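Local coordinates for protein terminal uridylyltransferase 1 (Trypanosoma brucei, PDB 5HZD) that adds uridines to the 3' ends of guide RNAs, ribosomal RNAs and some mRNAs from UTP, a part of mitochondrial RNA editing in trypanosomes, at residues V416-L419 with I424-K427; F405-F410 with R493-L498; L359-S364 with D467-N472; V113-W118 with K302-H307; A31-D36 with G480-L485. One frame throughout, in Å; residues are numbered along the deposited sequence. Where two conformers were deposited one is given.

Contact 1 (V416-L419 with I424-K427); sequences VISL and ITTK
With chi1 at -65°, T425 keeps OG1 beside its own backbone N and carries CG2 over to V416, whose chi1 of 176° puts its CG2 beside N and turned to the same partner. The two residues face each other across a short, weakly bonded antiparallel hairpin in the Cid1-family part of the chain. T425 CG2 rests 3.8 Å from V416 CB. V416 CG2 runs on to K427, 3.7 Å from its backbone N, and is also covered by the lysine's CG. L430 of the following short helix packs against both V416 and T425.

One direct backbone bond joins the strands, from V416 N to T425 O at 2.8 Å. The return bond is not made; the strands are separated here by a water that stands in for it, donating to V416 O at 2.7 Å and accepting from T425 N.

The polar ends have partners beyond the two segments. S418 OG bonds to E466 OE1, next to D467 of contact 3, and K427 NZ is gathered in by the carbonyls of Y461, W412 and E462. T425 OG1, bonded to R421 NH1, has S418 CB 3.6 Å away and a second water at 2.8 Å.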
# COMPACT_ATOMS: atom_id res chain seq x y z
N VAL A 416 22.03 5.51 -9.74
CA VAL A 416 20.81 4.76 -9.47
C VAL A 416 20.28 5.21 -8.13
O VAL A 416 21.03 5.33 -7.16
CB VAL A 416 21.16 3.26 -9.34
CG1 VAL A 416 19.90 2.43 -8.95
CG2 VAL A 416 21.82 2.73 -10.63
N ILE A 417 18.97 5.44 -8.05
CA ILE A 417 18.30 5.72 -6.77
C ILE A 417 18.25 4.40 -6.01
O ILE A 417 17.57 3.46 -6.43
CB ILE A 417 16.89 6.26 -7.04
CG1 ILE A 417 16.98 7.59 -7.82
CG2 ILE A 417 16.13 6.49 -5.73
CD1 ILE A 417 15.63 8.22 -8.22
N SER A 418 19.00 4.30 -4.91
CA SER A 418 19.11 3.01 -4.24
C SER A 418 19.30 3.18 -2.76
O SER A 418 20.10 4.02 -2.31
CB SER A 418 20.30 2.21 -4.81
OG SER A 418 20.40 0.99 -4.07
N LEU A 419 18.54 2.39 -1.99
CA LEU A 419 18.69 2.36 -0.53
C LEU A 419 19.53 1.16 -0.11
O LEU A 419 19.69 0.90 1.08
CB LEU A 419 17.31 2.28 0.15
CG LEU A 419 16.33 3.38 -0.24
CD1 LEU A 419 15.00 3.08 0.47
CD2 LEU A 419 16.93 4.68 0.18
N ILE A 424 26.83 6.57 -3.06
CA ILE A 424 26.32 6.62 -4.44
C ILE A 424 26.37 5.22 -5.06
O ILE A 424 27.38 4.52 -4.95
CB ILE A 424 27.19 7.56 -5.31
CG1 ILE A 424 27.05 9.01 -4.84
CG2 ILE A 424 26.84 7.42 -6.82
CD1 ILE A 424 25.68 9.57 -4.89
N THR A 425 25.28 4.84 -5.73
CA THR A 425 25.25 3.61 -6.54
C THR A 425 25.31 4.02 -8.01
O THR A 425 24.43 4.74 -8.49
CB THR A 425 23.93 2.86 -6.31
OG1 THR A 425 23.87 2.42 -4.95
CG2 THR A 425 23.85 1.62 -7.20
N THR A 426 26.32 3.59 -8.74
CA THR A 426 26.37 3.90 -10.16
C THR A 426 25.64 2.81 -10.94
O THR A 426 25.48 1.70 -10.45
CB THR A 426 27.80 4.04 -10.68
OG1 THR A 426 28.46 2.78 -10.62
CG2 THR A 426 28.58 5.10 -9.85
N LYS A 427 25.18 3.12 -12.15
CA LYS A 427 24.60 2.09 -13.01
C LYS A 427 25.56 0.94 -13.23
O LYS A 427 25.16 -0.23 -13.15
CB LYS A 427 24.15 2.70 -14.34
CG LYS A 427 22.97 3.67 -14.16
CD LYS A 427 22.47 4.19 -15.49
CE LYS A 427 21.43 5.32 -15.26
NZ LYS A 427 20.86 5.80 -16.57
O HOH W 1 22.93 6.24 -5.50
O HOH W 2 22.89 4.45 -3.33

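Contact 2 (F405-F410 with R493-L498); sequences FYSFEF and RGLLSL. With SO4 (sulfate ion), chain E.
L495 meets F408 where helix 481-497 passes near the end of helix 385-409, and L495 is the side chain to follow. Its CB leaves the backbone toward S407 and F408. Chi1 of 180° sets CG anti to the backbone N, beside the carbonyl carbon, and the chain forks there. CD2 is the branch that meets F408. It comes to the edge of the ring, near the ring plane and 3.8 Å from CE2, with the two side chains at about a right angle. S407 CB is further off, 4.4 Å from the same CD2. F403, one turn before S407 on helix 385-409, also touches L495.

The helix end that presents F408 is irregular. F405 O takes the amides of both E409 and F410, the latter at 2.8 Å, which widens the turn to the pi type. S407 OG turns back to F403 O, leaving its CB toward L495. Helix 37-47 lies over both partners' helices, touching F408 through A44 and L496 through I43 and L47.

Two residues before L495, R493 faces a sulfate, probably from the crystallisation liquor. NH1 donates to its O2 at 2.9 Å (154°), the anion lying at the guanidinium edge, while CG passes 3.5 Å from the same oxygen. R39 also bonds the sulfate, and R493 NH2 pairs with E490.

Among the side chains of L495, F408 and S407 the contact is thin and apolar: dispersion between a methyl and a ring edge, with nothing directional in it; the polar link nearby is a weak hydrogen bond from R488 NH2 to S407 O.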
# COMPACT_ATOMS: atom_id res chain seq x y z
N PHE A 405 16.33 18.53 -6.34
CA PHE A 405 17.31 17.44 -6.36
C PHE A 405 17.15 16.61 -7.62
O PHE A 405 18.14 16.33 -8.32
CB PHE A 405 17.11 16.58 -5.10
CG PHE A 405 18.08 15.44 -4.99
CD1 PHE A 405 19.40 15.65 -4.66
CD2 PHE A 405 17.66 14.14 -5.24
CE1 PHE A 405 20.33 14.58 -4.57
CE2 PHE A 405 18.57 13.06 -5.13
CZ PHE A 405 19.89 13.27 -4.79
N TYR A 406 15.92 16.24 -7.95
CA TYR A 406 15.75 15.36 -9.10
C TYR A 406 15.76 16.09 -10.42
O TYR A 406 15.92 15.47 -11.47
CB TYR A 406 14.53 14.46 -8.92
CG TYR A 406 14.81 13.38 -7.90
CD1 TYR A 406 15.81 12.43 -8.12
CD2 TYR A 406 14.09 13.32 -6.70
CE1 TYR A 406 16.09 11.43 -7.19
CE2 TYR A 406 14.35 12.30 -5.75
CZ TYR A 406 15.35 11.38 -6.01
OH TYR A 406 15.63 10.39 -5.11
N SER A 407 15.58 17.41 -10.39
CA SER A 407 15.66 18.16 -11.63
C SER A 407 17.10 18.58 -11.98
O SER A 407 17.44 18.66 -13.16
CB SER A 407 14.73 19.40 -11.56
OG SER A 407 13.34 19.07 -11.47
N PHE A 408 17.95 18.82 -10.97
CA PHE A 408 19.28 19.41 -11.22
C PHE A 408 20.47 18.74 -10.58
O PHE A 408 21.60 18.91 -11.04
CB PHE A 408 19.30 20.90 -10.82
CG PHE A 408 18.43 21.76 -11.69
CD1 PHE A 408 18.77 21.98 -13.01
CD2 PHE A 408 17.26 22.31 -11.20
CE1 PHE A 408 17.95 22.74 -13.84
CE2 PHE A 408 16.45 23.07 -12.00
CZ PHE A 408 16.79 23.30 -13.32
N GLU A 409 20.27 17.99 -9.50
CA GLU A 409 21.40 17.46 -8.75
C GLU A 409 21.63 15.98 -9.02
O GLU A 409 22.77 15.55 -9.32
CB GLU A 409 21.14 17.63 -7.26
CG GLU A 409 20.88 19.04 -6.81
CD GLU A 409 20.81 19.09 -5.30
OE1 GLU A 409 19.74 19.42 -4.76
OE2 GLU A 409 21.82 18.73 -4.66
N PHE A 410 20.57 15.18 -8.94
CA PHE A 410 20.73 13.74 -9.14
C PHE A 410 21.17 13.41 -10.57
O PHE A 410 20.61 13.94 -11.54
CB PHE A 410 19.42 12.99 -8.80
CG PHE A 410 19.57 11.51 -8.93
CD1 PHE A 410 20.34 10.81 -8.02
CD2 PHE A 410 18.99 10.84 -10.00
CE1 PHE A 410 20.55 9.43 -8.17
CE2 PHE A 410 19.19 9.46 -10.16
CZ PHE A 410 19.98 8.76 -9.26
N ARG A 493 7.88 20.67 -13.55
CA ARG A 493 6.60 21.31 -13.30
C ARG A 493 6.36 21.38 -11.79
O ARG A 493 5.90 22.42 -11.28
CB ARG A 493 5.48 20.55 -14.00
CG ARG A 493 4.21 21.36 -14.08
CD ARG A 493 2.98 20.60 -14.55
NE ARG A 493 3.21 19.64 -15.63
CZ ARG A 493 3.20 19.90 -16.93
NH1 ARG A 493 2.99 21.13 -17.43
NH2 ARG A 493 3.41 18.90 -17.76
N GLY A 494 6.71 20.32 -11.07
CA GLY A 494 6.53 20.33 -9.62
C GLY A 494 7.38 21.40 -8.95
O GLY A 494 6.91 22.10 -8.05
N LEU A 495 8.64 21.51 -9.39
CA LEU A 495 9.58 22.49 -8.85
C LEU A 495 9.01 23.89 -9.02
O LEU A 495 8.95 24.67 -8.07
CB LEU A 495 10.90 22.40 -9.61
CG LEU A 495 12.00 23.36 -9.18
CD1 LEU A 495 12.42 23.03 -7.75
CD2 LEU A 495 13.19 23.25 -10.12
N LEU A 496 8.58 24.20 -10.23
CA LEU A 496 8.10 25.54 -10.54
C LEU A 496 6.82 25.85 -9.79
O LEU A 496 6.59 27.01 -9.41
CB LEU A 496 7.91 25.72 -12.05
CG LEU A 496 9.20 25.57 -12.85
CD1 LEU A 496 8.95 25.51 -14.37
CD2 LEU A 496 10.17 26.68 -12.51
N SER A 497 5.97 24.85 -9.58
CA SER A 497 4.66 25.09 -8.96
C SER A 497 4.79 25.44 -7.47
O SER A 497 3.94 26.15 -6.92
CB SER A 497 3.79 23.85 -9.07
OG SER A 497 3.44 23.61 -10.43
N LEU A 498 5.83 24.94 -6.82
CA LEU A 498 5.96 25.15 -5.37
C LEU A 498 6.53 26.54 -5.07
O LEU A 498 6.59 26.97 -3.91
CB LEU A 498 6.81 24.04 -4.73
CG LEU A 498 6.16 22.66 -4.70
CD1 LEU A 498 7.20 21.57 -4.38
CD2 LEU A 498 5.02 22.60 -3.71
S SO4 E . 2.39 24.58 -17.38
O1 SO4 E . 2.20 23.72 -18.54
O2 SO4 E . 2.99 23.83 -16.27
O3 SO4 E . 1.09 25.10 -16.96
O4 SO4 E . 3.27 25.69 -17.76

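Contact 3 (L359-S364 with D467-N472); sequences LEIPES and DPYEEN
Y469 gives this contact most of its buried surface, and I361 and L359 supply nearly all the rest. The tyrosine belongs to the proposed nucleotide recognition motif, most of which lies in 467-472, a loop in the Cid1-family region, while I361 and L359 come from the long connection between helices 336-349 and 385-409.

In Y469, chi1 of -62° sets CG anti to the carbonyl carbon, and the far end of the ring meets the other segment. OH lies 3.5 Å from I361 CB and 3.6 Å from CG1, the two side chains crossing at about a right angle. A hydrogen bond to P358 O, just before L359, gives the hydroxyl a polar partner at that position. L359 flanks the ring obliquely, its backbone N 4.4 Å from CE1, and that N is itself bonded to D357 OD1. P468 CB sits above one face of the ring, 4.1 Å off the plane toward its rim.

The Y469 side chain touches that of N296 and lies about 4 Å from that of Y337, both UTP-binding residues, so the contact probably helps shape one wall of the nucleotide pocket.

Behind the tyrosine, D467 OD1 accepts from Y469 N (3.0 Å), an Asx turn, and from E470 N (2.8 Å), which extends it to an Asx motif, the two amides arriving from opposite faces of the carboxylate.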
# COMPACT_ATOMS: atom_id res chain seq x y z
N LEU A 359 18.61 -4.76 4.78
CA LEU A 359 18.91 -6.03 5.48
C LEU A 359 18.65 -6.01 6.99
O LEU A 359 18.60 -7.07 7.63
CB LEU A 359 20.34 -6.48 5.19
CG LEU A 359 20.59 -6.79 3.70
CD1 LEU A 359 21.96 -7.40 3.50
CD2 LEU A 359 19.50 -7.68 3.12
N GLU A 360 18.49 -4.81 7.56
CA GLU A 360 18.14 -4.65 8.97
C GLU A 360 16.72 -5.09 9.33
O GLU A 360 16.43 -5.35 10.52
CB GLU A 360 18.28 -3.17 9.39
CG GLU A 360 19.70 -2.74 9.59
CD GLU A 360 19.81 -1.27 9.93
OE1 GLU A 360 19.32 -0.87 11.02
OE2 GLU A 360 20.36 -0.52 9.10
N ILE A 361 15.85 -5.14 8.34
CA ILE A 361 14.49 -5.66 8.51
C ILE A 361 14.54 -7.15 8.18
O ILE A 361 14.88 -7.52 7.06
CB ILE A 361 13.50 -4.99 7.56
CG1 ILE A 361 13.66 -3.45 7.55
CG2 ILE A 361 12.08 -5.42 7.87
CD1 ILE A 361 13.50 -2.79 8.91
N PRO A 362 14.27 -8.02 9.17
CA PRO A 362 14.42 -9.46 8.91
C PRO A 362 13.41 -9.95 7.88
O PRO A 362 12.27 -9.45 7.79
CB PRO A 362 14.11 -10.11 10.26
CG PRO A 362 13.98 -9.00 11.24
CD PRO A 362 13.80 -7.71 10.53
N GLU A 363 13.84 -10.91 7.08
CA GLU A 363 12.96 -11.61 6.16
C GLU A 363 12.06 -12.55 6.98
O GLU A 363 10.86 -12.72 6.68
CB GLU A 363 13.78 -12.44 5.15
CG GLU A 363 12.88 -13.25 4.21
CD GLU A 363 13.63 -14.07 3.18
OE1 GLU A 363 14.85 -13.85 3.01
OE2 GLU A 363 13.00 -14.94 2.54
N SER A 364 12.64 -13.14 8.02
CA SER A 364 11.91 -14.10 8.85
C SER A 364 10.84 -13.39 9.67
O SER A 364 11.06 -12.28 10.18
CB SER A 364 12.84 -14.82 9.79
OG SER A 364 12.11 -15.72 10.62
N ASP A 467 15.26 -1.91 -6.59
CA ASP A 467 14.34 -2.49 -5.61
C ASP A 467 15.14 -2.99 -4.40
O ASP A 467 16.15 -3.69 -4.55
CB ASP A 467 13.57 -3.66 -6.23
CG ASP A 467 12.51 -4.20 -5.31
OD1 ASP A 467 12.86 -4.92 -4.37
OD2 ASP A 467 11.34 -3.92 -5.54
N PRO A 468 14.72 -2.61 -3.18
CA PRO A 468 15.50 -2.95 -2.00
C PRO A 468 15.72 -4.46 -1.79
O PRO A 468 16.81 -4.84 -1.35
CB PRO A 468 14.65 -2.39 -0.86
CG PRO A 468 14.04 -1.17 -1.46
CD PRO A 468 13.68 -1.61 -2.88
N TYR A 469 14.73 -5.29 -2.10
CA TYR A 469 14.85 -6.73 -1.78
C TYR A 469 14.91 -7.67 -2.97
O TYR A 469 15.29 -8.84 -2.83
CB TYR A 469 13.74 -7.15 -0.80
CG TYR A 469 13.81 -6.42 0.52
CD1 TYR A 469 14.90 -6.60 1.39
CD2 TYR A 469 12.80 -5.55 0.89
CE1 TYR A 469 14.98 -5.92 2.60
CE2 TYR A 469 12.86 -4.86 2.09
CZ TYR A 469 13.95 -5.05 2.92
OH TYR A 469 14.00 -4.38 4.11
N GLU A 470 14.57 -7.18 -4.15
CA GLU A 470 14.78 -7.99 -5.35
C GLU A 470 16.02 -7.53 -6.13
O GLU A 470 15.99 -6.48 -6.79
CB GLU A 470 13.53 -7.95 -6.22
CG GLU A 470 13.62 -8.85 -7.44
CD GLU A 470 12.26 -9.27 -7.98
OE1 GLU A 470 12.17 -9.60 -9.19
OE2 GLU A 470 11.29 -9.28 -7.19
N GLU A 471 17.09 -8.31 -6.10
CA GLU A 471 18.26 -7.90 -6.88
C GLU A 471 18.00 -7.94 -8.38
O GLU A 471 17.18 -8.73 -8.89
CB GLU A 471 19.53 -8.68 -6.52
CG GLU A 471 20.81 -7.92 -6.86
CD GLU A 471 22.06 -8.77 -6.68
OE1 GLU A 471 23.14 -8.40 -7.20
OE2 GLU A 471 21.97 -9.82 -6.00
N ASN A 472 18.66 -7.02 -9.06
CA ASN A 472 18.58 -6.87 -10.49
C ASN A 472 17.22 -6.51 -11.02
O ASN A 472 16.93 -6.81 -12.17
CB ASN A 472 19.14 -8.09 -11.22
CG ASN A 472 19.64 -7.73 -12.60
OD1 ASN A 472 20.09 -6.59 -12.82
ND2 ASN A 472 19.54 -8.66 -13.55

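Contact 4 (V113-W118 with K302-H307)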
# COMPACT_ATOMS: atom_id res chain seq x y z
N VAL A 113 0.77 0.30 7.68
CA VAL A 113 2.06 0.03 8.27
C VAL A 113 3.01 1.17 7.95
O VAL A 113 3.57 1.78 8.85
CB VAL A 113 2.61 -1.31 7.79
CG1 VAL A 113 4.06 -1.52 8.29
CG2 VAL A 113 1.74 -2.42 8.32
N ALA A 114 3.18 1.46 6.67
CA ALA A 114 4.17 2.45 6.24
C ALA A 114 3.94 3.84 6.83
O ALA A 114 4.92 4.51 7.19
CB ALA A 114 4.20 2.52 4.73
N MET A 115 2.68 4.26 6.96
CA MET A 115 2.36 5.63 7.41
C MET A 115 1.86 5.68 8.84
O MET A 115 1.65 6.77 9.37
CB MET A 115 1.28 6.27 6.53
CG MET A 115 1.55 6.20 5.05
SD MET A 115 2.79 7.45 4.61
CE MET A 115 3.22 6.94 2.95
N GLY A 116 1.63 4.52 9.46
CA GLY A 116 1.18 4.48 10.84
C GLY A 116 -0.19 5.08 11.10
O GLY A 116 -0.53 5.36 12.23
N VAL A 117 -0.97 5.26 10.03
CA VAL A 117 -2.33 5.76 10.13
C VAL A 117 -3.18 5.08 9.05
O VAL A 117 -2.63 4.52 8.08
CB VAL A 117 -2.41 7.31 9.89
CG1 VAL A 117 -1.65 8.07 10.95
CG2 VAL A 117 -1.93 7.67 8.49
N TRP A 118 -4.50 5.13 9.21
CA TRP A 118 -5.42 4.65 8.18
C TRP A 118 -6.65 5.57 8.14
O TRP A 118 -7.18 5.92 9.19
CB TRP A 118 -5.81 3.20 8.46
CG TRP A 118 -6.74 2.59 7.41
CD1 TRP A 118 -6.52 2.47 6.08
CD2 TRP A 118 -8.02 2.00 7.67
NE1 TRP A 118 -7.58 1.84 5.48
CE2 TRP A 118 -8.52 1.56 6.42
CE3 TRP A 118 -8.79 1.82 8.81
CZ2 TRP A 118 -9.75 0.91 6.30
CZ3 TRP A 118 -10.03 1.19 8.68
CH2 TRP A 118 -10.49 0.76 7.43
N LYS A 302 10.05 2.38 9.04
CA LYS A 302 11.23 2.79 9.79
C LYS A 302 11.80 4.10 9.25
O LYS A 302 12.07 5.04 10.02
CB LYS A 302 12.26 1.67 9.73
CG LYS A 302 13.43 1.87 10.65
CD LYS A 302 14.26 0.59 10.74
CE LYS A 302 15.47 0.76 11.64
NZ LYS A 302 15.11 1.04 13.08
N TYR A 303 11.93 4.20 7.93
CA TYR A 303 12.36 5.46 7.34
C TYR A 303 11.38 6.62 7.58
O TYR A 303 11.79 7.72 7.97
CB TYR A 303 12.55 5.27 5.83
CG TYR A 303 13.93 4.80 5.43
CD1 TYR A 303 15.04 5.63 5.63
CD2 TYR A 303 14.11 3.59 4.77
CE1 TYR A 303 16.31 5.24 5.19
CE2 TYR A 303 15.41 3.20 4.34
CZ TYR A 303 16.48 4.04 4.56
OH TYR A 303 17.73 3.66 4.10
N LEU A 304 10.10 6.38 7.33
CA LEU A 304 9.17 7.51 7.30
C LEU A 304 8.83 8.04 8.69
O LEU A 304 8.41 9.19 8.84
CB LEU A 304 7.91 7.12 6.54
CG LEU A 304 8.14 6.81 5.05
CD1 LEU A 304 6.82 6.50 4.42
CD2 LEU A 304 8.78 8.02 4.32
N LEU A 305 9.04 7.23 9.72
CA LEU A 305 8.86 7.73 11.08
C LEU A 305 10.06 8.52 11.61
O LEU A 305 10.01 9.10 12.70
CB LEU A 305 8.54 6.58 12.04
CG LEU A 305 7.15 5.97 11.95
CD1 LEU A 305 7.09 4.83 12.95
CD2 LEU A 305 6.06 7.03 12.24
N SER A 306 11.15 8.55 10.85
CA SER A 306 12.38 9.10 11.38
C SER A 306 12.60 10.61 11.16
O SER A 306 13.62 11.15 11.57
CB SER A 306 13.60 8.28 10.89
OG SER A 306 13.85 8.49 9.52
N HIS A 307 11.63 11.27 10.52
CA HIS A 307 11.58 12.74 10.48
C HIS A 307 10.09 13.10 10.51
O HIS A 307 9.29 12.45 9.83
CB HIS A 307 12.19 13.23 9.16
CG HIS A 307 12.40 14.71 9.12
ND1 HIS A 307 11.35 15.60 9.01
CD2 HIS A 307 13.53 15.46 9.16
CE1 HIS A 307 11.82 16.83 9.02
NE2 HIS A 307 13.14 16.77 9.09
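The backbones of M115 and L304 approach to 7.1 Å between CA atoms, each near the end of its helix, 111-114 or 292-304; G116, with phi of 64°, turns the first chain away. L304 does the reaching. Its CD1 comes 3.9 Å from A114 O and equally close to M115 CE, with the sulfur of M115 at 4.1 Å. M115 starts out from the far side of its backbone; a bend at chi2 (-77°) swings SD and CE round so that the thioether crosses the leucine obliquely.

Just before L304, Y303 O accepts twice from S306, at 2.7 Å from OG and 3.1 Å from N, both from the same face of the carbonyl, holding the turn that follows.

Helix 111-114 belongs to the catalytic palm and begins at S111, which by analogy with relatives contacts UTP; helix 292-304 carries the UTP-binding residues G293 to S297. The junction between them is closed over by two more helices: 310-324, whose A314 and I315 touch M115 and whose R311 bonds M115 O, and 336-349, whose W343 and I344 pack on L304.

Contact 5 (A31-D36 with G480-L485)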
# COMPACT_ATOMS: atom_id res chain seq x y z
N ALA A 31 8.72 15.31 -30.15
CA ALA A 31 8.27 16.40 -29.28
C ALA A 31 6.78 16.28 -28.98
O ALA A 31 6.34 16.69 -27.91
CB ALA A 31 8.60 17.75 -29.86
N ASP A 32 6.01 15.66 -29.88
CA ASP A 32 4.58 15.40 -29.58
C ASP A 32 4.35 14.54 -28.34
O ASP A 32 3.29 14.59 -27.72
CB ASP A 32 3.88 14.76 -30.79
CG ASP A 32 4.39 13.36 -31.08
OD1 ASP A 32 5.57 13.23 -31.48
OD2 ASP A 32 3.61 12.39 -30.91
N LEU A 33 5.35 13.74 -27.98
CA LEU A 33 5.21 12.84 -26.85
C LEU A 33 5.66 13.50 -25.55
O LEU A 33 5.31 13.05 -24.46
CB LEU A 33 6.02 11.56 -27.10
CG LEU A 33 5.49 10.76 -28.28
CD1 LEU A 33 6.31 9.50 -28.45
CD2 LEU A 33 4.02 10.40 -28.03
N LEU A 34 6.43 14.57 -25.67
CA LEU A 34 6.94 15.27 -24.51
C LEU A 34 6.83 16.77 -24.76
O LEU A 34 7.84 17.48 -24.74
CB LEU A 34 8.39 14.83 -24.23
CG LEU A 34 9.32 14.73 -25.44
CD1 LEU A 34 10.67 15.44 -25.19
CD2 LEU A 34 9.56 13.27 -25.83
N PRO A 35 5.59 17.26 -24.98
CA PRO A 35 5.39 18.61 -25.51
C PRO A 35 5.83 19.76 -24.61
O PRO A 35 6.06 20.85 -25.12
CB PRO A 35 3.88 18.67 -25.73
CG PRO A 35 3.33 17.73 -24.70
CD PRO A 35 4.32 16.60 -24.65
N ASP A 36 5.93 19.52 -23.30
CA ASP A 36 6.29 20.61 -22.39
C ASP A 36 7.71 20.49 -21.87
O ASP A 36 8.15 21.33 -21.09
CB ASP A 36 5.32 20.66 -21.20
CG ASP A 36 3.88 20.94 -21.63
OD1 ASP A 36 3.71 21.76 -22.55
OD2 ASP A 36 2.94 20.33 -21.07
N GLY A 480 11.46 4.00 -21.23
CA GLY A 480 12.41 4.35 -22.26
C GLY A 480 12.59 5.86 -22.38
O GLY A 480 12.05 6.61 -21.57
N VAL A 481 13.33 6.31 -23.38
CA VAL A 481 13.76 7.71 -23.41
C VAL A 481 12.61 8.72 -23.47
O VAL A 481 12.62 9.69 -22.69
CB VAL A 481 14.81 7.99 -24.51
CG1 VAL A 481 14.25 7.79 -25.92
CG2 VAL A 481 15.41 9.40 -24.32
N THR A 482 11.64 8.53 -24.35
CA THR A 482 10.54 9.50 -24.41
C THR A 482 9.73 9.45 -23.13
O THR A 482 9.35 10.51 -22.59
CB THR A 482 9.64 9.36 -25.68
OG1 THR A 482 9.03 8.07 -25.71
CG2 THR A 482 10.48 9.55 -26.90
N LYS A 483 9.48 8.26 -22.59
CA LYS A 483 8.75 8.21 -21.33
C LYS A 483 9.56 8.93 -20.24
O LYS A 483 8.98 9.60 -19.37
CB LYS A 483 8.46 6.75 -20.92
CG LYS A 483 7.35 6.09 -21.72
CD LYS A 483 6.80 4.85 -21.01
CE LYS A 483 5.73 4.19 -21.85
NZ LYS A 483 5.19 2.97 -21.18
N SER A 484 10.88 8.81 -20.28
CA SER A 484 11.72 9.39 -19.21
C SER A 484 11.62 10.92 -19.26
O SER A 484 11.66 11.58 -18.22
CB SER A 484 13.19 8.95 -19.30
OG SER A 484 13.88 9.61 -20.35
N LEU A 485 11.46 11.46 -20.46
CA LEU A 485 11.41 12.91 -20.59
C LEU A 485 10.03 13.41 -20.16
O LEU A 485 9.91 14.56 -19.69
CB LEU A 485 11.76 13.34 -22.01
CG LEU A 485 13.25 13.03 -22.33
CD1 LEU A 485 13.64 13.57 -23.70
CD2 LEU A 485 14.18 13.57 -21.22
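V481 O is gripped twice, by S484 OG at 2.7 Å and by L485 N at 3.1 Å, and the second bond sets L485 in the first turn of helix 481-497, where it packs on L34. The serine comes to that carbonyl from a tilt of 22° off its plane.

L34 does most of the work from the other side. Its chi1 of 43° wedges CG between the backbone N and the carbonyl carbon, an uncommon choice for leucine, and the two methyls then fan out over the helix. CD1 goes to L485, 3.8 Å from its CD1 and 4.0 Å from CB. CD2 goes to T482, 3.9 Å from CB, the two side chains crossing at about a right angle.

L34 ends the atypical C2H2 zinc finger, whose C8, C11, H25 and H30 hold the zinc ion, so this is where the finger docks on the helix near the end of the chain. T482 is near the metal but does not bind it: its side chain touches H30 and is about 6 Å from the zinc. Its OG1 is hydrogen-bonded to OD1 of D9, between C8 and C11 in sequence. L33 O is held by R486 NH1.

How the contacts relate
Contacts 2 and 5 both draw on helix 481-497, with centres 17 Å apart; R493 of contact 2 reaches D36 of contact 5 in a long, weak ion pair, NH2 to OD2 3.6 Å. Contact 1 leans on contact 2 through I417, whose CD1 lies 3.4 Å from Y406 CE1. L419 CD1 in turn packs 3.9 Å from Y303 CE2 of contact 4. Contacts 3 and 4, centres 18 Å apart, touch through I361 and K302, and these are the two beside UTP-binding residues; the side chain of S418 in contact 1 lies about 10 Å from that of Y337. Contact 5, by the zinc, is about 34 Å between centres from contact 4.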